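Long-range contacts in cellulose-binding protein (PDB 2YHG), which is a hydrolase-related protein associated with carbohydrate metabolism that may act on glycosidic bonds, represented here by its nucleoside hydrolase-like domain and C-terminal domain: residues G61-T66 / I109-Q114; W69-S74 / R115-G120; P254-P259 / Y429-I434. All blocks are in the same frame, centred on the assembly; numbering follows the deposited sequence. Where two conformers were deposited one is given.

Contact 1: residues G61-T66 / I109-Q114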
ATOM      1  N   GLY A  61     -11.969  -2.612   5.568  1.00  8.12           N
ATOM      2  CA  GLY A  61     -12.725  -1.463   6.039  1.00  7.74           C
ATOM      3  C   GLY A  61     -12.523  -0.253   5.164  1.00  7.17           C
ATOM      4  O   GLY A  61     -11.423  -0.020   4.695  1.00  7.31           O
ATOM      5  N   ILE A  62     -13.591   0.500   4.984  1.00  7.17           N
ATOM      6  CA  ILE A  62     -13.563   1.809   4.357  1.00  7.33           C
ATOM      7  C   ILE A  62     -14.267   2.746   5.315  1.00  7.07           C
ATOM      8  O   ILE A  62     -15.493   2.730   5.410  1.00  7.54           O
ATOM      9  CB  ILE A  62     -14.229   1.831   2.962  1.00  8.07           C
ATOM     10  CG1 ILE A  62     -13.677   0.753   2.033  1.00  9.20           C
ATOM     11  CG2 ILE A  62     -14.114   3.246   2.368  1.00  8.98           C
ATOM     12  CD1 ILE A  62     -14.535   0.514   0.816  1.00 11.23           C
ATOM     13  N   ILE A  63     -13.489   3.508   6.082  1.00  6.22           N
ATOM     14  CA  ILE A  63     -14.006   4.209   7.235  1.00  6.57           C
ATOM     15  C   ILE A  63     -13.953   5.713   7.011  1.00  6.45           C
ATOM     16  O   ILE A  63     -12.886   6.257   6.801  1.00  7.16           O
ATOM     17  CB  ILE A  63     -13.167   3.837   8.495  1.00  6.22           C
ATOM     18  CG1 ILE A  63     -13.351   2.354   8.833  1.00  7.59           C
ATOM     19  CG2 ILE A  63     -13.554   4.726   9.678  1.00  8.45           C
ATOM     20  CD1 ILE A  63     -12.364   1.811   9.840  1.00  7.89           C
ATOM     21  N   THR A  64     -15.109   6.368   7.053  1.00  6.32           N
ATOM     22  CA  THR A  64     -15.185   7.804   6.876  1.00  6.45           C
ATOM     23  C   THR A  64     -14.980   8.499   8.223  1.00  5.98           C
ATOM     24  O   THR A  64     -15.659   8.203   9.203  1.00  6.65           O
ATOM     25  CB  THR A  64     -16.574   8.177   6.300  1.00  7.12           C
ATOM     26  OG1 THR A  64     -16.672   7.702   4.955  1.00  7.29           O
ATOM     27  CG2 THR A  64     -16.785   9.694   6.294  1.00  8.15           C
ATOM     28  N   THR A  65     -14.047   9.451   8.258  1.00  6.12           N
ATOM     29  CA  THR A  65     -13.630  10.086   9.505  1.00  6.26           C
ATOM     30  C   THR A  65     -13.082  11.488   9.208  1.00  6.00           C
ATOM     31  O   THR A  65     -13.454  12.128   8.215  1.00  6.58           O
ATOM     32  CB  THR A  65     -12.656   9.162  10.265  1.00  6.28           C
ATOM     33  OG1 THR A  65     -12.380   9.644  11.579  1.00  6.54           O
ATOM     34  CG2 THR A  65     -11.394   8.911   9.531  1.00  6.95           C
ATOM     35  N   THR A  66     -12.262  11.996  10.120  1.00  5.95           N
ATOM     36  CA  THR A  66     -11.833  13.379  10.169  1.00  6.05           C
ATOM     37  C   THR A  66     -10.324  13.483   9.999  1.00  5.45           C
ATOM     38  O   THR A  66      -9.577  12.512   9.962  1.00  6.35           O
ATOM     39  CB  THR A  66     -12.233  13.965  11.532  1.00  6.64           C
ATOM     40  OG1 THR A  66     -11.568  13.170  12.508  1.00  6.55           O
ATOM     41  CG2 THR A  66     -13.758  13.983  11.731  1.00  7.09           C
ATOM     42  N   ILE A 109     -18.650  -2.994   4.914  1.00  9.45           N
ATOM     43  CA  ILE A 109     -17.449  -2.454   5.560  1.00  8.74           C
ATOM     44  C   ILE A 109     -17.283  -0.940   5.319  1.00  8.04           C
ATOM     45  O   ILE A 109     -16.258  -0.369   5.686  1.00  8.63           O
ATOM     46  CB  ILE A 109     -16.181  -3.230   5.167  1.00  9.65           C
ATOM     47  CG1 ILE A 109     -15.904  -3.152   3.668  1.00 11.29           C
ATOM     48  CG2 ILE A 109     -16.291  -4.667   5.640  1.00 12.60           C
ATOM     49  CD1 ILE A 109     -14.472  -3.498   3.264  1.00 12.52           C
ATOM     50  N   ASN A 110     -18.337  -0.313   4.800  1.00  8.34           N
ATOM     51  CA  ASN A 110     -18.439   1.125   4.593  1.00  8.06           C
ATOM     52  C   ASN A 110     -19.113   1.706   5.813  1.00  8.26           C
ATOM     53  O   ASN A 110     -20.357   1.676   5.929  1.00  8.66           O
ATOM     54  CB  ASN A 110     -19.267   1.342   3.321  1.00  8.41           C
ATOM     55  CG  ASN A 110     -19.703   2.771   3.120  1.00  8.16           C
ATOM     56  OD1 ASN A 110     -19.194   3.694   3.765  1.00  9.11           O
ATOM     57  ND2 ASN A 110     -20.678   2.965   2.233  1.00  9.43           N
ATOM     58  N   VAL A 111     -18.325   2.270   6.730  1.00  7.69           N
ATOM     59  CA  VAL A 111     -18.821   2.681   8.029  1.00  8.01           C
ATOM     60  C   VAL A 111     -18.207   4.003   8.467  1.00  7.24           C
ATOM     61  O   VAL A 111     -17.157   4.399   7.942  1.00  7.64           O
ATOM     62  CB  VAL A 111     -18.601   1.594   9.124  1.00  8.77           C
ATOM     63  CG1 VAL A 111     -19.246   0.252   8.718  1.00 10.75           C
ATOM     64  CG2 VAL A 111     -17.106   1.399   9.445  1.00  9.39           C
ATOM     65  N   MET A 112     -18.827   4.625   9.465  1.00  7.12           N
ATOM     66  CA  MET A 112     -18.301   5.810  10.084  1.00  7.15           C
ATOM     67  C   MET A 112     -17.261   5.487  11.133  1.00  6.88           C
ATOM     68  O   MET A 112     -17.471   4.617  11.973  1.00  7.74           O
ATOM     69  CB  MET A 112     -19.417   6.593  10.736  1.00  7.91           C
ATOM     70  CG  MET A 112     -20.432   7.176   9.773  1.00  8.10           C
ATOM     71  SD  MET A 112     -19.796   8.392   8.616  1.00  9.01           S
ATOM     72  CE  MET A 112     -19.311   9.710   9.705  1.00 11.60           C
ATOM     73  N   GLY A 113     -16.198   6.265  11.155  1.00  6.96           N
ATOM     74  CA  GLY A 113     -15.221   6.310  12.225  1.00  6.87           C
ATOM     75  C   GLY A 113     -15.481   7.472  13.150  1.00  6.44           C
ATOM     76  O   GLY A 113     -16.621   7.890  13.356  1.00  7.54           O
ATOM     77  N   GLN A 114     -14.414   8.033  13.714  1.00  6.44           N
ATOM     78  CA  GLN A 114     -14.609   9.164  14.637  1.00  6.58           C
ATOM     79  C   GLN A 114     -15.178  10.342  13.846  1.00  6.40           C
ATOM     80  O   GLN A 114     -14.711  10.653  12.731  1.00  6.92           O
ATOM     81  CB  GLN A 114     -13.316   9.596  15.305  1.00  6.56           C
ATOM     82  CG  GLN A 114     -12.527   8.477  15.984  1.00  7.16           C
ATOM     83  CD  GLN A 114     -13.395   7.566  16.827  1.00  7.16           C
ATOM     84  OE1 GLN A 114     -13.697   6.443  16.436  1.00  8.02           O
ATOM     85  NE2 GLN A 114     -13.811   8.036  17.978  1.00  7.99           N
TER
HETATM   86  O   HOH W   1     -16.961   5.030   4.682  1.00  7.80           O
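Ile63 and Val111 lie side by side on one face of a parallel strand pair and point the same way, Ile63 CG1 resting 3.9 Å from Val111 CG2. With CG1 beside the backbone N (chi1 -66°), Ile63 CG2 stands anti to that N and leans over the Gly113 backbone, 3.4 Å from Gly113 N. On the other face Thr64 and Met112 meet at a slant: the methionine chain, bent at chi2 and chi3, folds its SD back to 4.0 Å from Thr64 CB. That face also carries a water hydrogen-bonded to Ile62 O, Asn110 OD1 and Thr64 OG1, while Asn110 ND2 turns to Asp80. Between the faces runs a parallel ladder in which Ile62 N, Val111 N, Thr64 N and Gly113 N donate in turn across the gap, the last to Thr64 O at 2.8 Å. Beyond the strands Thr65 OG1 takes over, donating to a lone pair of Gln114 O in the carbonyl plane, also at 2.8 Å. Helix 129-139 covers the Ile63 and Val111 face, and helix 77-93 packs on the side of Ile62, Thr64 and Asn110. Strand 58-64, a helical connection and edge strand 110-112 thus form a beta-alpha-beta crossover at the border of the six-stranded parallel sheet, the layered alpha/beta core expected of a nucleoside hydrolase-like domain.

Contact 2: residues W69-S74 / R115-G120. With EDO (1,2-ethanediol), chain J.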
ATOM      1  N   TRP A  69      -7.795  18.890   8.218  1.00  6.73           N
ATOM      2  CA  TRP A  69      -8.398  19.593   7.097  1.00  7.84           C
ATOM      3  C   TRP A  69      -9.909  19.388   6.997  1.00  7.75           C
ATOM      4  O   TRP A  69     -10.545  20.019   6.151  1.00 10.20           O
ATOM      5  CB  TRP A  69      -7.745  19.173   5.788  1.00  7.37           C
ATOM      6  CG  TRP A  69      -6.274  19.464   5.733  1.00  7.06           C
ATOM      7  CD1 TRP A  69      -5.288  18.549   5.654  1.00  7.55           C
ATOM      8  CD2 TRP A  69      -5.640  20.750   5.753  1.00  8.43           C
ATOM      9  NE1 TRP A  69      -4.069  19.173   5.637  1.00  8.16           N
ATOM     10  CE2 TRP A  69      -4.262  20.528   5.701  1.00  8.18           C
ATOM     11  CE3 TRP A  69      -6.105  22.069   5.833  1.00  9.07           C
ATOM     12  CZ2 TRP A  69      -3.319  21.574   5.732  1.00 10.29           C
ATOM     13  CZ3 TRP A  69      -5.161  23.114   5.883  1.00 10.80           C
ATOM     14  CH2 TRP A  69      -3.807  22.847   5.807  1.00 11.48           C
ATOM     15  N   LYS A  70     -10.488  18.569   7.867  1.00  7.31           N
ATOM     16  CA  LYS A  70     -11.919  18.273   7.864  0.50  7.17           C
ATOM     17  C   LYS A  70     -12.261  17.745   9.247  1.00  6.99           C
ATOM     18  O   LYS A  70     -12.259  16.525   9.471  1.00  7.36           O
ATOM     19  CB  LYS A  70     -12.244  17.247   6.771  0.50  8.62           C
ATOM     20  CG  LYS A  70     -13.708  16.729   6.783  0.50  9.11           C
ATOM     21  CD  LYS A  70     -14.392  16.877   5.437  0.50 13.79           C
ATOM     22  CE  LYS A  70     -15.916  16.932   5.598  0.50 10.86           C
ATOM     23  NZ  LYS A  70     -16.442  15.768   6.349  0.50 12.40           N
ATOM     24  N   LYS A  71     -12.528  18.646  10.194  1.00  7.03           N
ATOM     25  CA  LYS A  71     -12.587  18.269  11.595  1.00  6.87           C
ATOM     26  C   LYS A  71     -13.889  17.663  12.050  1.00  7.30           C
ATOM     27  O   LYS A  71     -13.960  17.167  13.176  1.00  8.59           O
ATOM     28  CB  LYS A  71     -12.173  19.441  12.487  1.00  7.74           C
ATOM     29  CG  LYS A  71     -10.693  19.781  12.371  1.00  7.44           C
ATOM     30  CD  LYS A  71     -10.251  20.786  13.402  1.00  8.26           C
ATOM     31  CE  LYS A  71      -8.758  20.892  13.449  1.00  8.34           C
ATOM     32  NZ  LYS A  71      -8.293  21.817  14.524  1.00 10.36           N
ATOM     33  N   SER A  72     -14.905  17.681  11.203  1.00  7.75           N
ATOM     34  CA  SER A  72     -16.197  17.082  11.526  0.50  7.79           C
ATOM     35  C   SER A  72     -16.706  16.325  10.304  1.00  8.15           C
ATOM     36  O   SER A  72     -16.540  16.788   9.181  1.00  9.45           O
ATOM     37  CB  SER A  72     -17.180  18.189  11.915  0.50  8.67           C
ATOM     38  OG  SER A  72     -18.462  17.673  12.238  0.50  8.11           O
ATOM     39  N   THR A  73     -17.368  15.210  10.548  1.00  7.66           N
ATOM     40  CA  THR A  73     -18.040  14.500   9.478  1.00  7.35           C
ATOM     41  C   THR A  73     -19.295  13.810  10.068  1.00  7.81           C
ATOM     42  O   THR A  73     -19.388  13.632  11.275  1.00  8.95           O
ATOM     43  CB  THR A  73     -17.088  13.516   8.812  1.00  7.89           C
ATOM     44  OG1 THR A  73     -17.684  13.072   7.605  1.00  8.96           O
ATOM     45  CG2 THR A  73     -16.688  12.371   9.702  1.00  9.18           C
ATOM     46  N   SER A  74     -20.231  13.477   9.195  1.00  7.54           N
ATOM     47  CA  SER A  74     -21.528  12.995   9.653  1.00  8.10           C
ATOM     48  C   SER A  74     -22.095  11.795   8.923  1.00  8.42           C
ATOM     49  O   SER A  74     -23.018  11.203   9.447  1.00 11.14           O
ATOM     50  CB  SER A  74     -22.550  14.095   9.637  1.00 11.38           C
ATOM     51  OG  SER A  74     -22.750  14.598   8.354  1.00 15.00           O
ATOM     52  N   ARG A 115     -16.144  11.042  14.456  1.00  7.09           N
ATOM     53  CA  ARG A 115     -16.829  12.164  13.812  1.00  7.13           C
ATOM     54  C   ARG A 115     -16.223  13.505  14.168  1.00  7.10           C
ATOM     55  O   ARG A 115     -16.603  14.508  13.568  1.00  7.81           O
ATOM     56  CB  ARG A 115     -18.306  12.145  14.129  1.00  8.63           C
ATOM     57  CG  ARG A 115     -19.008  10.940  13.578  1.00 11.33           C
ATOM     58  CD  ARG A 115     -20.493  10.945  13.915  1.00 15.00           C
ATOM     59  NE  ARG A 115     -20.728  10.835  15.350  1.00 14.67           N
ATOM     60  CZ  ARG A 115     -21.829  11.250  15.962  1.00 17.72           C
ATOM     61  NH1 ARG A 115     -22.767  11.846  15.265  1.00 23.85           N
ATOM     62  NH2 ARG A 115     -22.031  10.957  17.238  1.00 23.07           N
ATOM     63  N   GLY A 116     -15.328  13.532  15.148  1.00  7.00           N
ATOM     64  CA  GLY A 116     -14.623  14.730  15.566  1.00  7.16           C
ATOM     65  C   GLY A 116     -13.136  14.561  15.448  1.00  6.82           C
ATOM     66  O   GLY A 116     -12.633  13.501  15.047  1.00  6.97           O
ATOM     67  N   TYR A 117     -12.401  15.616  15.810  1.00  7.27           N
ATOM     68  CA  TYR A 117     -10.990  15.729  15.489  1.00  6.37           C
ATOM     69  C   TYR A 117     -10.039  15.193  16.563  1.00  5.94           C
ATOM     70  O   TYR A 117     -10.138  15.530  17.741  1.00  7.36           O
ATOM     71  CB  TYR A 117     -10.652  17.204  15.231  1.00  7.22           C
ATOM     72  CG  TYR A 117      -9.168  17.431  15.088  1.00  6.89           C
ATOM     73  CD1 TYR A 117      -8.486  16.980  13.964  1.00  6.67           C
ATOM     74  CD2 TYR A 117      -8.427  18.020  16.090  1.00  7.35           C
ATOM     75  CE1 TYR A 117      -7.096  17.090  13.862  1.00  6.78           C
ATOM     76  CE2 TYR A 117      -7.045  18.153  16.007  1.00  8.58           C
ATOM     77  CZ  TYR A 117      -6.385  17.639  14.905  1.00  7.27           C
ATOM     78  OH  TYR A 117      -5.003  17.664  14.803  1.00  8.82           O
ATOM     79  N   GLY A 118      -9.068  14.409  16.114  1.00  6.02           N
ATOM     80  CA  GLY A 118      -7.898  14.094  16.883  1.00  6.38           C
ATOM     81  C   GLY A 118      -8.204  13.383  18.188  1.00  6.25           C
ATOM     82  O   GLY A 118      -9.214  12.693  18.328  1.00  6.64           O
ATOM     83  N   MET A 119      -7.286  13.516  19.143  1.00  6.75           N
ATOM     84  CA  MET A 119      -7.478  12.921  20.456  1.00  6.61           C
ATOM     85  C   MET A 119      -8.670  13.543  21.180  1.00  6.95           C
ATOM     86  O   MET A 119      -9.158  12.958  22.142  1.00  8.26           O
ATOM     87  CB  MET A 119      -6.214  13.044  21.304  1.00  7.34           C
ATOM     88  CG  MET A 119      -5.062  12.176  20.810  1.00  7.74           C
ATOM     89  SD  MET A 119      -5.442  10.385  20.746  1.00  7.89           S
ATOM     90  CE  MET A 119      -5.549   9.980  22.471  1.00  9.35           C
ATOM     91  N   GLY A 120      -9.168  14.686  20.735  1.00  7.42           N
ATOM     92  CA  GLY A 120     -10.383  15.250  21.305  1.00  7.58           C
ATOM     93  C   GLY A 120     -11.626  14.444  21.012  1.00  7.74           C
ATOM     94  O   GLY A 120     -12.653  14.692  21.639  1.00 10.39           O
TER
HETATM   95  C1  EDO J1942     -17.364   9.227  17.810  1.00 16.75           C
HETATM   96  O1  EDO J1942     -17.324  10.420  17.049  1.00 12.20           O
HETATM   97  C2  EDO J1942     -18.142   8.173  17.076  1.00 25.93           C
HETATM   98  O2  EDO J1942     -19.462   8.655  16.829  1.00 21.25           O
HETATM   99  O   HOH W   2     -13.948  18.120  15.780  1.00 11.40           O
HETATM  100  O   HOH W   3     -17.952  16.522  14.808  1.00 18.52           O
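Lys71 lays its aliphatic chain across Tyr117, and this is the close-packed part of the contact. Extended beyond CG, Lys71 runs its methylenes from Tyr117 CB onto the ring, where CE stands 3.8 Å from the centroid in a CH-pi contact. The ammonium follows over the same face as a cation-pi partner, Lys71 NZ lying 4.3 Å from the centroid of the Tyr117 ring and 20° off its normal. With CG opposite the backbone N (chi1 172°), Tyr117 carries its ring under the lysine, and its OH is hydrogen-bonded to Glu287, while Asn190 of helix 190-198 touches its side chain. Away from the ring the two loops are joined more loosely. One direct backbone bond crosses, Thr73 N to Arg115 O at 3.2 Å, bent at the hydrogen to 154°. Lys71 O and Tyr117 N do not pair directly; a water accepts from that nitrogen and donates to the carbonyl. A second water donates to Arg115 O, at 2.7 Å, and also hydrogen-bonds to Ser72 OG. On the solvent side the Arg115 chain runs past Thr73 O, its CB 3.4 Å from that oxygen. There an ethanediol, probably from the crystallisation liquor, takes Arg115 N on O1 and Arg115 NE on O2, the latter near the guanidinium plane. The chemistry is that of a hydrated loop-loop junction: dispersion and cation-pi attraction probably help hold the lysine on the aromatic face, and water supplies much of the remaining polar link.

Contact 3: residues P254-P259 / Y429-I434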
ATOM      1  N   PRO A 254       2.889  -8.081  -3.305  1.00  7.89           N
ATOM      2  CA  PRO A 254       3.587  -8.976  -2.390  1.00  8.94           C
ATOM      3  C   PRO A 254       4.889  -9.551  -2.932  1.00  8.03           C
ATOM      4  O   PRO A 254       5.794  -9.834  -2.158  1.00  9.98           O
ATOM      5  CB  PRO A 254       2.548 -10.065  -2.088  1.00 10.12           C
ATOM      6  CG  PRO A 254       1.209  -9.398  -2.363  1.00 11.47           C
ATOM      7  CD  PRO A 254       1.476  -8.453  -3.478  1.00  9.88           C
ATOM      8  N   GLY A 255       5.013  -9.708  -4.246  1.00  8.08           N
ATOM      9  CA  GLY A 255       6.247 -10.196  -4.827  1.00  9.00           C
ATOM     10  C   GLY A 255       7.352  -9.164  -4.887  1.00  8.16           C
ATOM     11  O   GLY A 255       8.525  -9.535  -5.060  1.00  9.11           O
ATOM     12  N   LEU A 256       6.989  -7.871  -4.804  1.00  7.69           N
ATOM     13  CA  LEU A 256       7.965  -6.783  -4.795  1.00  7.85           C
ATOM     14  C   LEU A 256       8.480  -6.487  -3.411  1.00  6.96           C
ATOM     15  O   LEU A 256       9.676  -6.245  -3.216  1.00  7.68           O
ATOM     16  CB  LEU A 256       7.358  -5.512  -5.387  1.00  7.55           C
ATOM     17  CG  LEU A 256       8.204  -4.245  -5.362  1.00  7.78           C
ATOM     18  CD1 LEU A 256       9.530  -4.421  -6.096  1.00  8.64           C
ATOM     19  CD2 LEU A 256       7.403  -3.103  -5.999  1.00  8.69           C
ATOM     20  N   ASN A 257       7.593  -6.434  -2.437  1.00  7.10           N
ATOM     21  CA  ASN A 257       7.953  -5.979  -1.101  1.00  7.01           C
ATOM     22  C   ASN A 257       7.005  -6.528  -0.065  1.00  7.45           C
ATOM     23  O   ASN A 257       5.815  -6.637  -0.313  1.00  7.94           O
ATOM     24  CB  ASN A 257       8.056  -4.444  -0.982  1.00  7.19           C
ATOM     25  CG  ASN A 257       6.734  -3.742  -1.195  1.00  6.88           C
ATOM     26  OD1 ASN A 257       6.162  -3.792  -2.298  1.00  7.90           O
ATOM     27  ND2 ASN A 257       6.257  -3.040  -0.168  1.00  7.47           N
ATOM     28  N   ASP A 258       7.571  -6.853   1.097  1.00  7.33           N
ATOM     29  CA  ASP A 258       6.815  -7.148   2.288  1.00  8.16           C
ATOM     30  C   ASP A 258       6.623  -5.832   3.036  1.00  7.58           C
ATOM     31  O   ASP A 258       7.588  -5.265   3.520  1.00  7.38           O
ATOM     32  CB  ASP A 258       7.555  -8.155   3.166  1.00  7.94           C
ATOM     33  CG  ASP A 258       6.769  -8.544   4.398  1.00  9.39           C
ATOM     34  OD1 ASP A 258       5.865  -7.783   4.823  1.00  9.19           O
ATOM     35  OD2 ASP A 258       7.027  -9.652   4.918  1.00 11.44           O
ATOM     36  N   PRO A 259       5.389  -5.310   3.077  1.00  7.29           N
ATOM     37  CA  PRO A 259       5.184  -3.956   3.610  1.00  7.40           C
ATOM     38  C   PRO A 259       5.522  -3.853   5.093  1.00  6.70           C
ATOM     39  O   PRO A 259       5.753  -2.744   5.592  1.00  7.34           O
ATOM     40  CB  PRO A 259       3.697  -3.700   3.356  1.00  7.62           C
ATOM     41  CG  PRO A 259       3.107  -5.054   3.335  1.00  7.99           C
ATOM     42  CD  PRO A 259       4.125  -5.912   2.628  1.00  8.02           C
ATOM     43  N   TYR A 429       6.690  -8.270 -10.574  1.00  9.21           N
ATOM     44  CA  TYR A 429       7.932  -8.256  -9.810  1.00  8.20           C
ATOM     45  C   TYR A 429       8.145  -9.546  -9.070  1.00  7.98           C
ATOM     46  O   TYR A 429       7.211 -10.126  -8.529  1.00  9.47           O
ATOM     47  CB  TYR A 429       7.872  -7.137  -8.761  1.00  8.40           C
ATOM     48  CG  TYR A 429       7.594  -5.772  -9.331  1.00  8.89           C
ATOM     49  CD1 TYR A 429       8.567  -5.058  -9.982  1.00  8.71           C
ATOM     50  CD2 TYR A 429       6.311  -5.219  -9.282  1.00  8.48           C
ATOM     51  CE1 TYR A 429       8.288  -3.813 -10.523  1.00  9.38           C
ATOM     52  CE2 TYR A 429       6.037  -3.969  -9.777  1.00  9.38           C
ATOM     53  CZ  TYR A 429       7.031  -3.274 -10.391  1.00  8.53           C
ATOM     54  OH  TYR A 429       6.753  -1.996 -10.855  1.00  9.64           O
ATOM     55  N   ARG A 430       9.422  -9.909  -8.903  1.00  7.93           N
ATOM     56  CA  ARG A 430       9.830 -10.861  -7.883  0.50  7.89           C
ATOM     57  C   ARG A 430      11.149 -10.417  -7.272  1.00  7.38           C
ATOM     58  O   ARG A 430      12.166 -10.383  -7.958  1.00  8.20           O
ATOM     59  CB  ARG A 430       9.987 -12.280  -8.420  0.50  9.15           C
ATOM     60  CG  ARG A 430      10.459 -13.270  -7.351  0.50  9.14           C
ATOM     61  CD  ARG A 430       9.341 -13.600  -6.364  0.50  8.01           C
ATOM     62  NE  ARG A 430       8.219 -14.240  -7.061  0.50 10.87           N
ATOM     63  CZ  ARG A 430       8.256 -15.468  -7.586  0.50 11.27           C
ATOM     64  NH1 ARG A 430       9.211 -16.316  -7.256  0.50 10.57           N
ATOM     65  NH2 ARG A 430       7.281 -15.901  -8.370  0.50 11.86           N
ATOM     66  N   ARG A 431      11.142 -10.094  -5.991  1.00  6.95           N
ATOM     67  CA  ARG A 431      12.341  -9.868  -5.239  1.00  7.34           C
ATOM     68  C   ARG A 431      12.882 -11.163  -4.691  1.00  6.83           C
ATOM     69  O   ARG A 431      12.154 -11.965  -4.133  1.00  7.65           O
ATOM     70  CB  ARG A 431      12.087  -8.873  -4.095  1.00  7.54           C
ATOM     71  CG  ARG A 431      13.384  -8.443  -3.395  1.00  7.99           C
ATOM     72  CD  ARG A 431      13.131  -7.592  -2.160  1.00  8.23           C
ATOM     73  NE  ARG A 431      12.352  -6.410  -2.508  1.00  7.94           N
ATOM     74  CZ  ARG A 431      12.616  -5.145  -2.195  1.00  7.65           C
ATOM     75  NH1 ARG A 431      13.711  -4.788  -1.567  1.00  7.69           N
ATOM     76  NH2 ARG A 431      11.717  -4.239  -2.523  1.00  7.05           N
ATOM     77  N   VAL A 432      14.189 -11.340  -4.856  1.00  6.88           N
ATOM     78  CA  VAL A 432      14.951 -12.430  -4.283  1.00  6.84           C
ATOM     79  C   VAL A 432      15.899 -11.837  -3.252  1.00  6.58           C
ATOM     80  O   VAL A 432      16.805 -11.074  -3.595  1.00  7.91           O
ATOM     81  CB  VAL A 432      15.730 -13.209  -5.343  1.00  7.97           C
ATOM     82  CG1 VAL A 432      16.384 -14.423  -4.706  1.00  9.63           C
ATOM     83  CG2 VAL A 432      14.799 -13.657  -6.474  1.00  9.75           C
ATOM     84  N   VAL A 433      15.667 -12.138  -1.986  1.00  6.43           N
ATOM     85  CA  VAL A 433      16.525 -11.693  -0.895  1.00  6.82           C
ATOM     86  C   VAL A 433      17.488 -12.826  -0.604  1.00  7.06           C
ATOM     87  O   VAL A 433      17.089 -13.929  -0.201  1.00  8.12           O
ATOM     88  CB  VAL A 433      15.701 -11.342   0.356  1.00  7.26           C
ATOM     89  CG1 VAL A 433      16.625 -11.080   1.535  1.00  8.90           C
ATOM     90  CG2 VAL A 433      14.807 -10.141   0.072  1.00  8.41           C
ATOM     91  N   ILE A 434      18.777 -12.569  -0.788  1.00  6.94           N
ATOM     92  CA  ILE A 434      19.829 -13.555  -0.602  1.00  7.50           C
ATOM     93  C   ILE A 434      20.583 -13.212   0.676  1.00  7.61           C
ATOM     94  O   ILE A 434      21.246 -12.186   0.760  1.00  8.36           O
ATOM     95  CB  ILE A 434      20.785 -13.614  -1.799  1.00  8.03           C
ATOM     96  CG1 ILE A 434      20.000 -13.834  -3.109  1.00  8.45           C
ATOM     97  CG2 ILE A 434      21.809 -14.707  -1.570  1.00  8.80           C
ATOM     98  CD1 ILE A 434      20.839 -13.792  -4.398  1.00  9.55           C
TER
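Tyr429, near the start of strand 427-436, packs alongside Leu256, the two side chains pointing the same way with Tyr429 CB 3.8 Å from Leu256 CB. Leu256 CG sits opposite its own backbone N (chi1 176°), which brings both methyl groups to the ring; CD2 lies over one face, 4.1 Å from the centroid of the Tyr429 ring and displaced toward its rim. The phenol OH is hydrogen-bonded to Trp267 NE1, and the two rings meet nearly at right angles. The Arg430 side chain leads away, in the conformer given, to the backbone O of Asp341, and the backbone does the touching: Arg430 CA makes a CH...O contact with Gly255 O at 3.4 Å. Arg431 then makes the main polar grip. Its backbone N donates to Gly255 O at 2.8 Å, nearly in line with the carbonyl. Its side chain leaves extended and bends at chi3 (-57°), bringing NE and NH2 side-on to a single acceptor: Leu256 O receives NE at 2.8 Å and NH2 at 2.9 Å, close to the guanidinium plane. The remaining terminal nitrogen, NH1, is hydrogen-bonded to Met264 O and His413 ND1. From Val432 onward the strand leaves the loop and stays within its sheet, between strands 347-351 and 411-420. Loop 254-259 of the nucleoside hydrolase-like region is thereby tied to the C-terminal beta domain by a buried arginine whose positive charge is probably stabilised by backbone carbonyls and the His413 ring nitrogen, with an aliphatic-aromatic contact beside it.

From the N terminus, the chain passes through 61-66 and then 69-74, runs through helices 77-93 and 103-108, and returns at 109-114, closing contact 1, before 115-120 closes contact 2. Their segments alternate, so the two closures cross: the strand pair of the parallel sheet is followed along both chain segments by the paired loops beyond its C-terminal ends. They touch directly, with a probable hydrogen bond from Thr66 OG1 to Gly116 O and Met112 CE packed against Ser74. Contact 3 follows in series, closing a loop of 169 residues; its centre lies about 31 Å from that of contact 1, on the opposite side of the chain's centre, where it joins the two domains.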